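Local coordinates for protein type C neurotoxin (Clostridium botulinum, PDB 3PME) that probably binds gangliosides and membrane phospholipid on nerve cells, as the receptor-binding part of a mosaic C/D botulinum neurotoxin, at residues F141-M153 / Y156-E168. Sequence-based numbering, arbitrary orientation.
Sequences FFVTITNNIMGYM and YINGELKQSERIE
Ile167 and Met153 meet where three antiparallel strands, joined by two tight hairpins, run out at one end, a worked example of one branched side chain that contacts both the neighbouring strand and the turn that precedes it. From CB, the CG2 methyl of Ile167 packs 3.6 Å from Met153 CG and touches SD and CE as well, the two side chains crossing at about a right angle. The other branch runs to the first hairpin's type I turn: CG1 passes Gly151 O, and its tip CD1 ends 3.5 Å from Asn148 O. CG1 lies between the backbone N and carbonyl carbon (chi1 57°), leaving CG2 anti to the carbonyl carbon, on the Met153 side. In the backbone, Ile167 N gives a nearly straight bond (172°) to Gly151 O, and Glu168 N adds a weak one to the same oxygen. At the far end Asn158, in the type I' turn, stands in for a backbone carbonyl: its OD1 takes the N-H of Phe142 at 2.8 Å, while Asn158 N returns a bond to Phe142 O. Between them Tyr156 presents its ring edge to Thr144 O in plane; Leu161 CD1 lies over one face, offset toward the rim, and Tyr156 OH bonds to Asn207 OD1. Within this lectin-like sandwich, strand 141-148 also pairs with strand 68-77; Met153 reaches Trp111 of strand 108-114, whereas Thr144 and Phe142 pack against helix 207-218.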
ATOM      1  N   PHE A 141      -4.208   3.258  -2.307  1.00 17.57           N
ATOM      2  CA  PHE A 141      -4.059   4.702  -2.113  1.00 17.23           C
ATOM      3  C   PHE A 141      -5.354   5.308  -1.591  1.00 15.86           C
ATOM      4  O   PHE A 141      -6.432   4.751  -1.798  1.00 16.09           O
ATOM      5  CB  PHE A 141      -3.515   5.426  -3.358  1.00 14.81           C
ATOM      6  CG  PHE A 141      -4.378   5.308  -4.588  1.00 17.04           C
ATOM      7  CD1 PHE A 141      -4.241   4.232  -5.453  1.00 17.80           C
ATOM      8  CD2 PHE A 141      -5.269   6.325  -4.937  1.00 16.82           C
ATOM      9  CE1 PHE A 141      -5.008   4.137  -6.608  1.00 17.71           C
ATOM     10  CE2 PHE A 141      -6.036   6.249  -6.096  1.00 17.33           C
ATOM     11  CZ  PHE A 141      -5.908   5.155  -6.939  1.00 18.41           C
ATOM     12  N   PHE A 142      -5.216   6.412  -0.868  1.00 17.90           N
ATOM     13  CA  PHE A 142      -6.338   7.066  -0.189  1.00 15.32           C
ATOM     14  C   PHE A 142      -6.919   8.180  -1.064  1.00 17.28           C
ATOM     15  O   PHE A 142      -6.208   9.101  -1.494  1.00 18.91           O
ATOM     16  CB  PHE A 142      -5.871   7.619   1.156  1.00 17.65           C
ATOM     17  CG  PHE A 142      -6.951   8.317   1.938  1.00 18.89           C
ATOM     18  CD1 PHE A 142      -8.125   7.652   2.268  1.00 18.16           C
ATOM     19  CD2 PHE A 142      -6.777   9.631   2.355  1.00 18.69           C
ATOM     20  CE1 PHE A 142      -9.126   8.292   2.997  1.00 20.63           C
ATOM     21  CE2 PHE A 142      -7.764  10.272   3.087  1.00 19.07           C
ATOM     22  CZ  PHE A 142      -8.939   9.603   3.409  1.00 17.93           C
ATOM     23  N   VAL A 143      -8.214   8.078  -1.324  1.00 15.74           N
ATOM     24  CA  VAL A 143      -8.910   9.052  -2.163  1.00 15.47           C
ATOM     25  C   VAL A 143      -9.829   9.900  -1.304  1.00 17.90           C
ATOM     26  O   VAL A 143     -10.485   9.396  -0.381  1.00 18.30           O
ATOM     27  CB  VAL A 143      -9.751   8.346  -3.251  1.00 16.63           C
ATOM     28  CG1 VAL A 143     -10.577   9.360  -4.068  1.00 19.06           C
ATOM     29  CG2 VAL A 143      -8.851   7.510  -4.162  1.00 18.60           C
ATOM     30  N   THR A 144      -9.881  11.193  -1.599  1.00 17.04           N
ATOM     31  CA  THR A 144     -10.880  12.045  -0.963  1.00 16.98           C
ATOM     32  C   THR A 144     -11.376  13.032  -1.992  1.00 16.82           C
ATOM     33  O   THR A 144     -10.581  13.724  -2.643  1.00 18.87           O
ATOM     34  CB  THR A 144     -10.342  12.826   0.240  1.00 18.25           C
ATOM     35  OG1 THR A 144      -9.585  11.958   1.091  1.00 19.45           O
ATOM     36  CG2 THR A 144     -11.513  13.412   1.032  1.00 18.83           C
ATOM     37  N   ILE A 145     -12.691  13.068  -2.148  1.00 17.67           N
ATOM     38  CA  ILE A 145     -13.334  14.031  -3.033  1.00 17.02           C
ATOM     39  C   ILE A 145     -14.122  15.003  -2.170  1.00 19.50           C
ATOM     40  O   ILE A 145     -14.941  14.567  -1.364  1.00 22.03           O
ATOM     41  CB  ILE A 145     -14.345  13.355  -3.973  1.00 20.77           C
ATOM     42  CG1 ILE A 145     -13.738  12.144  -4.687  1.00 27.11           C
ATOM     43  CG2 ILE A 145     -14.895  14.376  -4.984  1.00 22.38           C
ATOM     44  CD1 ILE A 145     -12.647  12.498  -5.593  1.00 27.46           C
ATOM     45  N   THR A 146     -13.883  16.308  -2.326  1.00 19.45           N
ATOM     46  CA  THR A 146     -14.767  17.291  -1.683  1.00 19.65           C
ATOM     47  C   THR A 146     -15.607  17.973  -2.762  1.00 20.36           C
ATOM     48  O   THR A 146     -15.148  18.176  -3.893  1.00 20.75           O
ATOM     49  CB  THR A 146     -14.007  18.338  -0.824  1.00 20.32           C
ATOM     50  OG1 THR A 146     -13.186  19.166  -1.666  1.00 23.25           O
ATOM     51  CG2 THR A 146     -13.126  17.657   0.228  1.00 24.33           C
ATOM     52  N   ASN A 147     -16.847  18.292  -2.409  1.00 20.95           N
ATOM     53  CA  ASN A 147     -17.774  18.912  -3.351  1.00 20.90           C
ATOM     54  C   ASN A 147     -18.419  20.111  -2.703  1.00 22.98           C
ATOM     55  O   ASN A 147     -18.909  20.024  -1.590  1.00 22.05           O
ATOM     56  CB  ASN A 147     -18.879  17.930  -3.746  1.00 24.55           C
ATOM     57  CG  ASN A 147     -18.344  16.653  -4.368  1.00 25.64           C
ATOM     58  OD1 ASN A 147     -17.989  16.621  -5.545  1.00 27.15           O
ATOM     59  ND2 ASN A 147     -18.300  15.587  -3.580  1.00 26.83           N
ATOM     60  N   ASN A 148     -18.419  21.238  -3.401  1.00 23.91           N
ATOM     61  CA  ASN A 148     -19.172  22.384  -2.924  1.00 24.37           C
ATOM     62  C   ASN A 148     -19.895  23.051  -4.083  1.00 23.43           C
ATOM     63  O   ASN A 148     -19.278  23.520  -5.041  1.00 25.72           O
ATOM     64  CB  ASN A 148     -18.279  23.380  -2.178  1.00 25.90           C
ATOM     65  CG  ASN A 148     -19.075  24.326  -1.305  1.00 29.79           C
ATOM     66  OD1 ASN A 148     -20.058  24.921  -1.751  1.00 27.99           O
ATOM     67  ND2 ASN A 148     -18.664  24.465  -0.050  1.00 29.30           N
ATOM     68  N   ILE A 149     -21.214  23.054  -3.987  1.00 27.56           N
ATOM     69  CA  ILE A 149     -22.059  23.580  -5.049  1.00 29.17           C
ATOM     70  C   ILE A 149     -21.786  25.061  -5.303  1.00 32.13           C
ATOM     71  O   ILE A 149     -22.150  25.596  -6.351  1.00 31.60           O
ATOM     72  CB  ILE A 149     -23.547  23.342  -4.724  1.00 32.09           C
ATOM     73  CG1 ILE A 149     -24.383  23.389  -6.001  1.00 38.44           C
ATOM     74  CG2 ILE A 149     -24.031  24.318  -3.671  1.00 30.48           C
ATOM     75  CD1 ILE A 149     -23.921  22.390  -7.041  1.00 41.87           C
ATOM     76  N   MET A 150     -21.113  25.711  -4.358  1.00 28.11           N
ATOM     77  CA  MET A 150     -20.761  27.120  -4.502  1.00 30.23           C
ATOM     78  C   MET A 150     -19.490  27.320  -5.309  1.00 32.66           C
ATOM     79  O   MET A 150     -19.110  28.452  -5.607  1.00 30.67           O
ATOM     80  CB  MET A 150     -20.614  27.787  -3.134  1.00 32.97           C
ATOM     81  CG  MET A 150     -21.942  28.080  -2.453  1.00 39.82           C
ATOM     82  SD  MET A 150     -21.731  28.726  -0.784  1.00 54.57           S
ATOM     83  CE  MET A 150     -21.002  27.307   0.036  1.00 45.85           C
ATOM     84  N   GLY A 151     -18.820  26.230  -5.669  1.00 26.76           N
ATOM     85  CA  GLY A 151     -17.596  26.380  -6.424  1.00 28.11           C
ATOM     86  C   GLY A 151     -17.102  25.135  -7.116  1.00 23.94           C
ATOM     87  O   GLY A 151     -17.342  24.940  -8.313  1.00 22.01           O
ATOM     88  N   TYR A 152     -16.402  24.291  -6.359  1.00 24.85           N
ATOM     89  CA  TYR A 152     -15.564  23.253  -6.951  1.00 24.07           C
ATOM     90  C   TYR A 152     -15.723  21.886  -6.327  1.00 21.42           C
ATOM     91  O   TYR A 152     -16.111  21.733  -5.166  1.00 22.12           O
ATOM     92  CB  TYR A 152     -14.087  23.661  -6.865  1.00 23.92           C
ATOM     93  CG  TYR A 152     -13.910  25.034  -7.415  1.00 21.40           C
ATOM     94  CD1 TYR A 152     -14.166  26.132  -6.624  1.00 28.88           C
ATOM     95  CD2 TYR A 152     -13.579  25.235  -8.741  1.00 23.45           C
ATOM     96  CE1 TYR A 152     -14.070  27.388  -7.130  1.00 22.76           C
ATOM     97  CE2 TYR A 152     -13.477  26.510  -9.258  1.00 24.68           C
ATOM     98  CZ  TYR A 152     -13.725  27.575  -8.430  1.00 26.92           C
ATOM     99  OH  TYR A 152     -13.646  28.869  -8.885  1.00 28.14           O
ATOM    100  N   MET A 153     -15.406  20.881  -7.124  1.00 21.06           N
ATOM    101  CA  MET A 153     -15.103  19.586  -6.540  1.00 18.98           C
ATOM    102  C   MET A 153     -13.600  19.379  -6.662  1.00 20.90           C
ATOM    103  O   MET A 153     -12.973  19.825  -7.621  1.00 21.55           O
ATOM    104  CB  MET A 153     -15.913  18.483  -7.196  1.00 21.35           C
ATOM    105  CG  MET A 153     -15.746  18.364  -8.675  1.00 21.61           C
ATOM    106  SD  MET A 153     -16.858  17.081  -9.264  1.00 29.78           S
ATOM    107  CE  MET A 153     -16.370  17.034 -10.979  1.00 26.01           C
ATOM    108  N   TYR A 156      -8.288  14.667  -3.813  1.00 17.36           N
ATOM    109  CA  TYR A 156      -7.098  14.506  -2.982  1.00 16.54           C
ATOM    110  C   TYR A 156      -6.636  13.063  -3.077  1.00 18.12           C
ATOM    111  O   TYR A 156      -7.458  12.155  -3.064  1.00 18.01           O
ATOM    112  CB  TYR A 156      -7.409  14.796  -1.514  1.00 18.50           C
ATOM    113  CG  TYR A 156      -7.712  16.250  -1.237  1.00 18.49           C
ATOM    114  CD1 TYR A 156      -8.938  16.795  -1.589  1.00 19.58           C
ATOM    115  CD2 TYR A 156      -6.776  17.070  -0.628  1.00 18.64           C
ATOM    116  CE1 TYR A 156      -9.225  18.128  -1.340  1.00 21.80           C
ATOM    117  CE2 TYR A 156      -7.054  18.427  -0.386  1.00 19.51           C
ATOM    118  CZ  TYR A 156      -8.289  18.932  -0.742  1.00 22.06           C
ATOM    119  OH  TYR A 156      -8.590  20.268  -0.518  1.00 23.29           O
ATOM    120  N   ILE A 157      -5.324  12.881  -3.182  1.00 16.31           N
ATOM    121  CA  ILE A 157      -4.706  11.547  -3.162  1.00 16.08           C
ATOM    122  C   ILE A 157      -3.703  11.512  -2.020  1.00 20.09           C
ATOM    123  O   ILE A 157      -2.767  12.318  -1.967  1.00 18.72           O
ATOM    124  CB  ILE A 157      -3.992  11.212  -4.496  1.00 18.00           C
ATOM    125  CG1 ILE A 157      -4.981  11.229  -5.664  1.00 17.27           C
ATOM    126  CG2 ILE A 157      -3.267   9.843  -4.387  1.00 17.21           C
ATOM    127  CD1 ILE A 157      -6.077  10.161  -5.554  1.00 18.10           C
ATOM    128  N   ASN A 158      -3.910  10.574  -1.101  1.00 18.26           N
ATOM    129  CA  ASN A 158      -3.066  10.462   0.078  1.00 19.69           C
ATOM    130  C   ASN A 158      -2.919  11.804   0.806  1.00 19.99           C
ATOM    131  O   ASN A 158      -1.832  12.183   1.255  1.00 19.99           O
ATOM    132  CB  ASN A 158      -1.710   9.852  -0.290  1.00 18.83           C
ATOM    133  CG  ASN A 158      -1.839   8.417  -0.763  1.00 19.41           C
ATOM    134  OD1 ASN A 158      -2.787   7.730  -0.406  1.00 20.28           O
ATOM    135  ND2 ASN A 158      -0.896   7.965  -1.576  1.00 21.32           N
ATOM    136  N   GLY A 159      -4.025  12.544   0.876  1.00 20.48           N
ATOM    137  CA  GLY A 159      -4.063  13.764   1.661  1.00 20.84           C
ATOM    138  C   GLY A 159      -3.563  15.002   0.935  1.00 21.38           C
ATOM    139  O   GLY A 159      -3.468  16.078   1.524  1.00 22.68           O
ATOM    140  N   GLU A 160      -3.251  14.858  -0.345  1.00 17.57           N
ATOM    141  CA  GLU A 160      -2.689  15.973  -1.110  1.00 20.01           C
ATOM    142  C   GLU A 160      -3.580  16.322  -2.288  1.00 18.63           C
ATOM    143  O   GLU A 160      -3.954  15.456  -3.079  1.00 18.80           O
ATOM    144  CB  GLU A 160      -1.281  15.623  -1.603  1.00 20.01           C
ATOM    145  CG  GLU A 160      -0.286  15.351  -0.479  1.00 23.23           C
ATOM    146  CD  GLU A 160       1.127  15.170  -0.992  1.00 29.98           C
ATOM    147  OE1 GLU A 160       1.294  14.493  -2.027  1.00 32.48           O
ATOM    148  OE2 GLU A 160       2.062  15.725  -0.373  1.00 32.09           O
ATOM    149  N   LEU A 161      -3.927  17.601  -2.415  1.00 16.99           N
ATOM    150  CA  LEU A 161      -4.754  18.042  -3.531  1.00 17.88           C
ATOM    151  C   LEU A 161      -4.068  17.817  -4.880  1.00 17.60           C
ATOM    152  O   LEU A 161      -2.910  18.192  -5.056  1.00 18.81           O
ATOM    153  CB  LEU A 161      -5.092  19.516  -3.354  1.00 18.74           C
ATOM    154  CG  LEU A 161      -5.951  20.089  -4.472  1.00 18.79           C
ATOM    155  CD1 LEU A 161      -7.330  19.426  -4.511  1.00 19.31           C
ATOM    156  CD2 LEU A 161      -6.080  21.599  -4.260  1.00 19.20           C
ATOM    157  N   LYS A 162      -4.774  17.191  -5.818  1.00 18.09           N
ATOM    158  CA  LYS A 162      -4.211  16.924  -7.143  1.00 18.91           C
ATOM    159  C   LYS A 162      -4.933  17.662  -8.262  1.00 21.50           C
ATOM    160  O   LYS A 162      -4.300  18.136  -9.208  1.00 23.85           O
ATOM    161  CB  LYS A 162      -4.230  15.417  -7.445  1.00 19.61           C
ATOM    162  CG  LYS A 162      -3.507  14.584  -6.413  1.00 20.38           C
ATOM    163  CD  LYS A 162      -2.002  14.808  -6.432  1.00 20.77           C
ATOM    164  CE  LYS A 162      -1.299  13.810  -5.516  1.00 22.85           C
ATOM    165  NZ  LYS A 162       0.152  14.137  -5.362  1.00 26.42           N
ATOM    166  N   GLN A 163      -6.257  17.726  -8.170  1.00 19.11           N
ATOM    167  CA  GLN A 163      -7.069  18.286  -9.249  1.00 21.04           C
ATOM    168  C   GLN A 163      -8.271  19.017  -8.686  1.00 20.87           C
ATOM    169  O   GLN A 163      -8.771  18.686  -7.611  1.00 20.42           O
ATOM    170  CB  GLN A 163      -7.568  17.168 -10.177  1.00 23.64           C
ATOM    171  CG  GLN A 163      -6.460  16.359 -10.853  1.00 27.51           C
ATOM    172  CD  GLN A 163      -5.881  17.064 -12.059  1.00 31.54           C
ATOM    173  OE1 GLN A 163      -4.713  17.465 -12.063  1.00 38.24           O
ATOM    174  NE2 GLN A 163      -6.690  17.213 -13.096  1.00 26.47           N
ATOM    175  N   SER A 164      -8.738  20.014  -9.428  1.00 22.19           N
ATOM    176  CA  SER A 164      -9.963  20.715  -9.086  1.00 22.18           C
ATOM    177  C   SER A 164     -10.777  20.899 -10.362  1.00 23.85           C
ATOM    178  O   SER A 164     -10.221  20.937 -11.464  1.00 22.84           O
ATOM    179  CB  SER A 164      -9.639  22.074  -8.466  1.00 23.55           C
ATOM    180  OG  SER A 164     -10.827  22.762  -8.091  1.00 25.40           O
ATOM    181  N   GLU A 165     -12.093  20.984 -10.211  1.00 21.74           N
ATOM    182  CA  GLU A 165     -12.985  21.211 -11.336  1.00 24.97           C
ATOM    183  C   GLU A 165     -14.172  22.046 -10.890  1.00 23.34           C
ATOM    184  O   GLU A 165     -14.757  21.824  -9.832  1.00 22.38           O
ATOM    185  CB  GLU A 165     -13.459  19.884 -11.943  1.00 25.20           C
ATOM    186  CG  GLU A 165     -14.270  20.058 -13.220  1.00 28.65           C
ATOM    187  CD  GLU A 165     -13.405  20.406 -14.415  1.00 33.60           C
ATOM    188  OE1 GLU A 165     -12.171  20.241 -14.327  1.00 39.15           O
ATOM    189  OE2 GLU A 165     -13.960  20.830 -15.451  1.00 42.86           O
ATOM    190  N   ARG A 166     -14.527  23.022 -11.711  1.00 24.91           N
ATOM    191  CA  ARG A 166     -15.626  23.910 -11.383  1.00 26.78           C
ATOM    192  C   ARG A 166     -16.948  23.169 -11.539  1.00 24.66           C
ATOM    193  O   ARG A 166     -17.146  22.466 -12.525  1.00 26.81           O
ATOM    194  CB  ARG A 166     -15.574  25.120 -12.313  1.00 28.58           C
ATOM    195  CG  ARG A 166     -16.561  26.207 -12.004  1.00 32.52           C
ATOM    196  CD  ARG A 166     -16.191  27.463 -12.791  1.00 34.59           C
ATOM    197  NE  ARG A 166     -16.195  27.235 -14.235  1.00 41.91           N
ATOM    198  CZ  ARG A 166     -15.131  26.878 -14.952  1.00 42.76           C
ATOM    199  NH1 ARG A 166     -13.950  26.701 -14.367  1.00 45.62           N
ATOM    200  NH2 ARG A 166     -15.250  26.693 -16.262  1.00 45.34           N
ATOM    201  N   ILE A 167     -17.834  23.306 -10.559  1.00 23.22           N
ATOM    202  CA  ILE A 167     -19.160  22.701 -10.665  1.00 24.55           C
ATOM    203  C   ILE A 167     -20.275  23.716 -10.440  1.00 27.20           C
ATOM    204  O   ILE A 167     -21.448  23.395 -10.595  1.00 24.73           O
ATOM    205  CB  ILE A 167     -19.350  21.498  -9.704  1.00 24.58           C
ATOM    206  CG1 ILE A 167     -19.093  21.907  -8.249  1.00 24.03           C
ATOM    207  CG2 ILE A 167     -18.448  20.330 -10.107  1.00 24.89           C
ATOM    208  CD1 ILE A 167     -19.516  20.867  -7.237  1.00 25.15           C
ATOM    209  N   GLU A 168     -19.894  24.941 -10.084  1.00 27.04           N
ATOM    210  CA  GLU A 168     -20.865  25.986  -9.803  1.00 31.89           C
ATOM    211  C   GLU A 168     -21.660  26.317 -11.056  1.00 29.50           C
ATOM    212  O   GLU A 168     -22.745  26.894 -10.976  1.00 33.39           O
ATOM    213  CB  GLU A 168     -20.154  27.243  -9.290  1.00 32.62           C
ATOM    214  CG  GLU A 168     -21.095  28.314  -8.760  1.00 40.41           C
ATOM    215  CD  GLU A 168     -20.381  29.622  -8.462  1.00 43.60           C
ATOM    216  OE1 GLU A 168     -19.234  29.798  -8.939  1.00 44.49           O
ATOM    217  OE2 GLU A 168     -20.971  30.472  -7.756  1.00 48.15           O
TER
HETATM  218  O   HOH W   1      -6.748  11.868   0.019  1.00 18.55           O
HETATM  219  O   HOH W   2     -11.872  21.227  -0.271  1.00 27.64           O